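Local coordinates for protein ketosynthase (Streptomyces sp. MSC090213JE08, PDB 6KXD) that probably elongates acyl-carrier-protein-bound acyl chains by decarboxylative condensation with malonyl-ACP, as the ketosynthase of the ishigamide ketosynthase/chain length factor, at residues A[61-67]-A[80-84]. Numbering follows the deposited sequence.
Sequences FEPGRWI and QYAVA
Residues 61-67 run from an extended start (Phe61 phi/psi -73/126) into helical phi/psi at Pro63-Arg65 (-60/-33 to -63/-28); Pro63 O accepts from both Trp66 N and Ile67 N, each at 2.8 Å. Residues 80-84 lie within helix 77-93, Ala84 N bonding Gln80 O at 2.9 Å. Phe61, chi1 t, points toward it and receives the edge of Tyr81 (chi1 m) on one ring face: centroids 4.9 Å apart, planes at 84°, Tyr81 CE1 3.6 Å from Phe61 CD2, a T-shaped pair. At the ring edge, Phe61 CE1 lies 3.8 Å from Ala84 CB and Phe61 CE2 3.4 Å from Gln80 OE1. Pro63 CG is 4.0 Å from Gln80 OE1, their CA atoms 6.8 Å apart. In this thiolase-like fold, the contact packs the loop before helix 77-93 back onto that helix; Ile18 of core strand 10-19 touches Phe61, Tyr81 and Ala84, while the Tyr81 hydroxyl hydrogen-bonds Glu233. CA atoms are closest at Trp66-Ala84 (4.9 Å), where small Ala84 lets Trp66 CB reach Ala84 CB at 3.5 Å; with chi1 -38°, the indole leads away. Ile67, chi1 m and chi2 t, extends CD1 to 3.8 Å from Gln80 O and CG1 to 3.8 Å from Val83 CG1.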
# COMPACT_ATOMS: atom_id res chain seq x y z
N PHE A 61 -8.27 22.99 8.19
CA PHE A 61 -9.06 21.96 7.56
C PHE A 61 -10.49 21.94 8.13
O PHE A 61 -10.68 21.79 9.32
CB PHE A 61 -8.40 20.61 7.81
CG PHE A 61 -9.18 19.44 7.28
CD1 PHE A 61 -9.50 19.37 5.93
CD2 PHE A 61 -9.50 18.38 8.11
CE1 PHE A 61 -10.20 18.29 5.43
CE2 PHE A 61 -10.21 17.30 7.60
CZ PHE A 61 -10.53 17.26 6.26
N GLU A 62 -11.48 22.03 7.24
CA GLU A 62 -12.89 21.97 7.63
C GLU A 62 -13.54 20.79 6.92
O GLU A 62 -13.93 20.90 5.75
CB GLU A 62 -13.60 23.28 7.27
CG GLU A 62 -13.27 24.41 8.23
CD GLU A 62 -13.80 25.76 7.78
OE1 GLU A 62 -13.51 26.76 8.47
OE2 GLU A 62 -14.50 25.80 6.73
N PRO A 63 -13.64 19.64 7.61
CA PRO A 63 -14.09 18.41 6.97
C PRO A 63 -15.50 18.57 6.39
O PRO A 63 -15.77 18.05 5.32
CB PRO A 63 -13.98 17.34 8.06
CG PRO A 63 -13.73 18.06 9.37
CD PRO A 63 -13.28 19.46 9.02
N GLY A 64 -16.34 19.37 7.06
CA GLY A 64 -17.71 19.62 6.67
C GLY A 64 -17.84 20.19 5.27
O GLY A 64 -18.88 20.07 4.63
N ARG A 65 -16.81 20.87 4.77
CA ARG A 65 -16.88 21.37 3.40
C ARG A 65 -17.00 20.20 2.41
O ARG A 65 -17.58 20.35 1.35
CB ARG A 65 -15.68 22.27 3.07
CG ARG A 65 -15.82 23.71 3.54
CD ARG A 65 -14.74 24.67 3.05
NE ARG A 65 -14.54 24.77 1.60
CZ ARG A 65 -15.45 25.12 0.68
NH1 ARG A 65 -16.73 24.84 0.84
NH2 ARG A 65 -15.06 25.74 -0.42
N TRP A 66 -16.48 19.02 2.78
CA TRP A 66 -16.18 17.96 1.81
C TRP A 66 -16.91 16.66 2.14
O TRP A 66 -17.28 15.90 1.21
CB TRP A 66 -14.67 17.72 1.81
CG TRP A 66 -13.88 18.99 1.95
CD1 TRP A 66 -13.20 19.44 3.05
CD2 TRP A 66 -13.72 19.99 0.94
NE1 TRP A 66 -12.59 20.63 2.78
CE2 TRP A 66 -12.92 21.01 1.51
CE3 TRP A 66 -14.18 20.11 -0.37
CZ2 TRP A 66 -12.55 22.13 0.77
CZ3 TRP A 66 -13.84 21.24 -1.08
CH2 TRP A 66 -13.04 22.23 -0.51
N ILE A 67 -17.02 16.38 3.44
CA ILE A 67 -17.45 15.09 3.94
C ILE A 67 -18.89 15.21 4.41
O ILE A 67 -19.21 16.04 5.27
CB ILE A 67 -16.53 14.59 5.05
CG1 ILE A 67 -15.09 14.53 4.55
CG2 ILE A 67 -16.98 13.23 5.54
CD1 ILE A 67 -14.10 14.20 5.61
N GLN A 80 -9.69 11.57 6.65
CA GLN A 80 -10.46 12.75 6.35
C GLN A 80 -9.83 13.50 5.18
O GLN A 80 -10.51 13.89 4.26
CB GLN A 80 -10.67 13.64 7.58
CG GLN A 80 -11.43 12.93 8.67
CD GLN A 80 -11.50 13.77 9.91
OE1 GLN A 80 -11.25 14.98 9.87
NE2 GLN A 80 -11.90 13.16 10.99
N TYR A 81 -8.50 13.65 5.18
CA TYR A 81 -7.92 14.33 4.08
C TYR A 81 -8.17 13.60 2.76
O TYR A 81 -8.42 14.24 1.71
CB TYR A 81 -6.42 14.47 4.26
CG TYR A 81 -5.95 15.36 5.38
CD1 TYR A 81 -6.76 16.34 5.93
CD2 TYR A 81 -4.65 15.28 5.84
CE1 TYR A 81 -6.30 17.15 6.95
CE2 TYR A 81 -4.17 16.11 6.84
CZ TYR A 81 -5.00 17.07 7.38
OH TYR A 81 -4.61 17.90 8.39
N ALA A 82 -8.11 12.26 2.81
CA ALA A 82 -8.22 11.47 1.62
C ALA A 82 -9.61 11.69 1.01
O ALA A 82 -9.76 11.96 -0.21
CB ALA A 82 -8.03 10.03 1.97
N VAL A 83 -10.60 11.62 1.90
CA VAL A 83 -12.02 11.71 1.50
C VAL A 83 -12.28 13.13 0.96
O VAL A 83 -12.89 13.28 -0.11
CB VAL A 83 -12.95 11.35 2.67
CG1 VAL A 83 -14.41 11.59 2.32
CG2 VAL A 83 -12.81 9.91 3.13
N ALA A 84 -11.81 14.16 1.68
CA ALA A 84 -11.97 15.54 1.21
C ALA A 84 -11.34 15.74 -0.18
O ALA A 84 -11.99 16.27 -1.06
CB ALA A 84 -11.44 16.50 2.26